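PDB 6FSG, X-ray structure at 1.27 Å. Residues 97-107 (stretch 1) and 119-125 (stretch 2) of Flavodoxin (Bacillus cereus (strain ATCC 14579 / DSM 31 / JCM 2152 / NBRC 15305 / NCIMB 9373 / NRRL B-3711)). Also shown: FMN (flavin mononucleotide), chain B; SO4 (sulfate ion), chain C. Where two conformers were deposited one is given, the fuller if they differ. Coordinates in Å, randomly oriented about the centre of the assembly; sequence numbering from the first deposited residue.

Stretch 1 (97-107) KYGVAVDILIE
Stretch 2, residues 119-125: EGLKVEL

Stretch 1 is a turn leading into a helix that runs to E107 and on beyond it. Stretch 2 is a short strand, 121-124, entered through E119 (phi/psi -63/155) and G120. Helix and strand run nearly antiparallel, at 166°, with axes 9.0 Å apart at closest. The register is set by two CA pairs: G99 CA to K122 CA, 6.4 Å, and V102 CA to G120 CA, 6.2 Å. Together the stretches bury 389 Å².

A type II beta turn spans K97 to V100. K97 (-92/70) does not touch stretch 2; its side chain is extended after an m chi1. FMN N3 donates to K97 O at 3.0 Å.

Y98 (-72/121) has chi1 t and chi2 82°. Its CA-to-CB bond points sideways, but the ring reaches stretch 2. K122 NZ donates to Y98 O at 2.9 Å, and Y98 CE2 lies 4.0 Å from K122 CD. E124 (-77/117; chi1 t, chi2 p) brings its carboxylate to the ring edge, with E124 OE1 3.3 Å from Y98 CE1. Water 1 links the stretches: its O is 2.8 Å from Y98 OH and donates to K122 O at 2.9 Å.

G99 has positive phi (61/22), which favours glycine. A CB here would point toward the strand and clash with K122 CD, at 2.8 Å. G99 N donates to FMN O2 at 2.9 Å. G99 O accepts from V102 N at 2.9 Å and lies 3.3 Å from K122 CE.

V100 (-70/-17; m) points away from the strand. I104 N donates to V100 O at 2.8 Å. From A101 to E107, phi is -56 to -67 and psi -36 to -49. A101 is buried but points sideways, without contact.

V102 (t) is buried and points toward the strand, its apolar side chain suiting the interior. V102 CG1 packs 3.8 Å from G120 CA, and V102 CB is 4.2 Å from K122 CE. G120 (-64/139) leaves room: a CB there would be 2.6 Å from V102 CG1.

D103 (m, chi2 -63°) starts sideways, but its carboxylate comes nearer. Exposed and charged, it pairs with K122: D103 OD2 forms a salt bridge with K122 NZ at 2.8 Å. K122 (-118/128) points toward stretch 1, with chi1 m and the rest t. This extended chain carries its amine past G99 to both Y98 O and D103 OD2. L121 (-100/118; t, p) and V123 (-122/138; t) point away. L125 (m, t) turns to 48/-129.

I104 and L105 (both m, t) are out of reach. I106 (m, t) points toward the strand, and I106 CD1 lies 3.7 Å from G120 N. E107 makes no contact.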

# COMPACT_ATOMS: atom_id res chain seq x y z
N LYS A 97 6.39 13.06 12.50
CA LYS A 97 6.66 11.70 12.01
C LYS A 97 5.83 11.46 10.75
O LYS A 97 4.88 10.68 10.71
CB LYS A 97 6.40 10.67 13.10
CG LYS A 97 7.17 10.97 14.40
CD LYS A 97 6.88 9.97 15.50
CE LYS A 97 7.56 10.33 16.79
NZ LYS A 97 7.23 9.33 17.84
N TYR A 98 6.23 12.18 9.69
CA TYR A 98 5.43 12.34 8.48
C TYR A 98 5.38 11.05 7.68
O TYR A 98 6.42 10.56 7.22
CB TYR A 98 6.06 13.44 7.65
CG TYR A 98 5.43 13.72 6.31
CD1 TYR A 98 4.31 14.52 6.21
CD2 TYR A 98 5.99 13.23 5.14
CE1 TYR A 98 3.75 14.82 4.98
CE2 TYR A 98 5.43 13.52 3.89
CZ TYR A 98 4.30 14.32 3.82
OH TYR A 98 3.71 14.63 2.62
N GLY A 99 4.18 10.53 7.46
CA GLY A 99 3.98 9.37 6.62
C GLY A 99 4.68 8.11 7.07
O GLY A 99 4.89 7.20 6.26
N VAL A 100 5.04 8.01 8.36
CA VAL A 100 5.87 6.89 8.78
C VAL A 100 5.12 5.56 8.72
O VAL A 100 5.76 4.51 8.71
CB VAL A 100 6.59 7.11 10.13
CG1 VAL A 100 7.60 8.26 10.04
CG2 VAL A 100 5.61 7.31 11.27
N ALA A 101 3.78 5.55 8.67
CA ALA A 101 3.09 4.28 8.41
C ALA A 101 3.57 3.63 7.12
O ALA A 101 3.63 2.40 7.02
CB ALA A 101 1.58 4.51 8.34
N VAL A 102 3.87 4.44 6.10
CA VAL A 102 4.41 3.92 4.84
C VAL A 102 5.74 3.22 5.10
O VAL A 102 5.96 2.09 4.64
CB VAL A 102 4.53 5.05 3.80
CG1 VAL A 102 5.29 4.59 2.58
CG2 VAL A 102 3.13 5.58 3.43
N ASP A 103 6.63 3.88 5.84
CA ASP A 103 7.95 3.32 6.13
C ASP A 103 7.85 2.06 6.99
O ASP A 103 8.61 1.10 6.79
CB ASP A 103 8.78 4.40 6.82
CG ASP A 103 8.94 5.63 5.96
OD1 ASP A 103 9.56 5.51 4.88
OD2 ASP A 103 8.42 6.69 6.36
N ILE A 104 6.90 2.03 7.94
CA ILE A 104 6.70 0.85 8.80
C ILE A 104 6.24 -0.34 7.98
O ILE A 104 6.73 -1.47 8.15
CB ILE A 104 5.70 1.19 9.92
CG1 ILE A 104 6.30 2.20 10.91
CG2 ILE A 104 5.24 -0.09 10.65
CD1 ILE A 104 5.27 2.90 11.81
N LEU A 105 5.27 -0.13 7.08
CA LEU A 105 4.78 -1.23 6.26
C LEU A 105 5.84 -1.73 5.29
O LEU A 105 5.97 -2.94 5.07
CB LEU A 105 3.49 -0.85 5.55
CG LEU A 105 2.29 -0.67 6.49
CD1 LEU A 105 1.07 -0.20 5.73
CD2 LEU A 105 1.97 -1.95 7.26
N ILE A 106 6.63 -0.81 4.71
CA ILE A 106 7.74 -1.23 3.85
C ILE A 106 8.68 -2.15 4.63
O ILE A 106 9.09 -3.21 4.14
CB ILE A 106 8.47 -0.01 3.25
CG1 ILE A 106 7.63 0.60 2.12
CG2 ILE A 106 9.88 -0.42 2.76
CD1 ILE A 106 8.20 1.89 1.57
N GLU A 107 9.07 -1.74 5.84
CA GLU A 107 9.98 -2.55 6.64
C GLU A 107 9.44 -3.96 6.85
O GLU A 107 10.19 -4.94 6.76
CB GLU A 107 10.22 -1.86 7.98
CG GLU A 107 11.07 -2.60 8.99
CD GLU A 107 11.09 -1.88 10.32
OE1 GLU A 107 10.11 -1.98 11.09
OE2 GLU A 107 12.07 -1.17 10.57
N GLU A 119 10.11 3.12 -4.17
CA GLU A 119 10.13 3.93 -2.96
C GLU A 119 8.69 4.16 -2.48
O GLU A 119 7.73 4.13 -3.25
CB GLU A 119 10.84 5.26 -3.23
CG GLU A 119 12.31 5.07 -3.70
CD GLU A 119 13.11 6.35 -3.87
OE1 GLU A 119 12.51 7.43 -3.96
OE2 GLU A 119 14.36 6.26 -3.94
N GLY A 120 8.53 4.41 -1.18
CA GLY A 120 7.21 4.72 -0.68
C GLY A 120 6.69 6.02 -1.28
O GLY A 120 7.43 7.00 -1.41
N LEU A 121 5.40 6.04 -1.63
CA LEU A 121 4.75 7.21 -2.20
C LEU A 121 3.96 7.91 -1.10
O LEU A 121 3.02 7.34 -0.54
CB LEU A 121 3.83 6.82 -3.36
CG LEU A 121 2.96 7.96 -3.93
CD1 LEU A 121 3.77 9.16 -4.45
CD2 LEU A 121 2.01 7.48 -5.03
N LYS A 122 4.34 9.16 -0.81
CA LYS A 122 3.69 9.97 0.21
C LYS A 122 3.08 11.21 -0.43
O LYS A 122 3.78 11.96 -1.11
CB LYS A 122 4.70 10.40 1.27
CG LYS A 122 5.25 9.24 2.09
CD LYS A 122 6.27 9.70 3.10
CE LYS A 122 6.81 8.54 3.92
NZ LYS A 122 7.67 9.00 5.07
N VAL A 123 1.80 11.44 -0.16
CA VAL A 123 1.08 12.60 -0.67
C VAL A 123 0.53 13.37 0.53
O VAL A 123 0.03 12.77 1.48
CB VAL A 123 -0.06 12.17 -1.61
CG1 VAL A 123 -1.05 13.31 -1.86
CG2 VAL A 123 0.51 11.66 -2.94
N GLU A 124 0.63 14.70 0.47
CA GLU A 124 0.11 15.57 1.52
C GLU A 124 -1.41 15.70 1.42
O GLU A 124 -1.92 16.23 0.43
CB GLU A 124 0.75 16.95 1.38
CG GLU A 124 0.32 17.99 2.40
CD GLU A 124 1.13 17.91 3.68
OE1 GLU A 124 2.28 17.43 3.62
OE2 GLU A 124 0.62 18.34 4.74
N LEU A 125 -2.12 15.23 2.44
CA LEU A 125 -3.58 15.39 2.55
C LEU A 125 -4.25 14.98 1.24
O LEU A 125 -4.02 13.87 0.75
CB LEU A 125 -3.90 16.78 3.06
CG LEU A 125 -3.40 17.10 4.47
CD1 LEU A 125 -3.73 18.55 4.84
CD2 LEU A 125 -3.99 16.11 5.47
N1 FMN B . 0.02 12.20 9.59
C2 FMN B . 1.37 11.99 9.56
O2 FMN B . 1.90 12.09 8.45
N3 FMN B . 2.05 11.62 10.71
C4 FMN B . 1.40 11.41 11.91
O4 FMN B . 2.08 11.07 12.91
C4A FMN B . -0.00 11.62 11.93
N5 FMN B . -0.77 11.45 13.07
C5A FMN B . -2.15 11.66 13.04
C6 FMN B . -2.92 11.53 14.20
C7 FMN B . -4.29 11.80 14.19
C7M FMN B . -5.11 11.64 15.46
C8 FMN B . -4.87 12.24 13.00
C8M FMN B . -6.34 12.57 12.90
C9 FMN B . -4.10 12.41 11.85
C9A FMN B . -2.75 12.12 11.87
N10 FMN B . -2.01 12.25 10.70
C10 FMN B . -0.66 12.03 10.76
C1' FMN B . -2.63 12.79 9.43
C2' FMN B . -3.38 11.80 8.53
O2' FMN B . -2.55 10.71 8.20
C3' FMN B . -3.78 12.58 7.27
O3' FMN B . -4.87 13.40 7.60
C4' FMN B . -4.20 11.72 6.07
O4' FMN B . -4.56 12.54 4.96
C5' FMN B . -5.38 10.81 6.39
O5' FMN B . -5.53 9.96 5.27
P FMN B . -6.99 9.41 5.01
O1P FMN B . -6.86 8.30 4.01
O2P FMN B . -7.79 10.53 4.41
O3P FMN B . -7.55 8.96 6.33
S SO4 C . 11.06 4.60 -7.83
O1 SO4 C . 11.93 5.76 -7.66
O2 SO4 C . 9.98 4.87 -8.78
O3 SO4 C . 11.83 3.48 -8.36
O4 SO4 C . 10.51 4.24 -6.53
O HOH W 1 5.28 13.91 0.36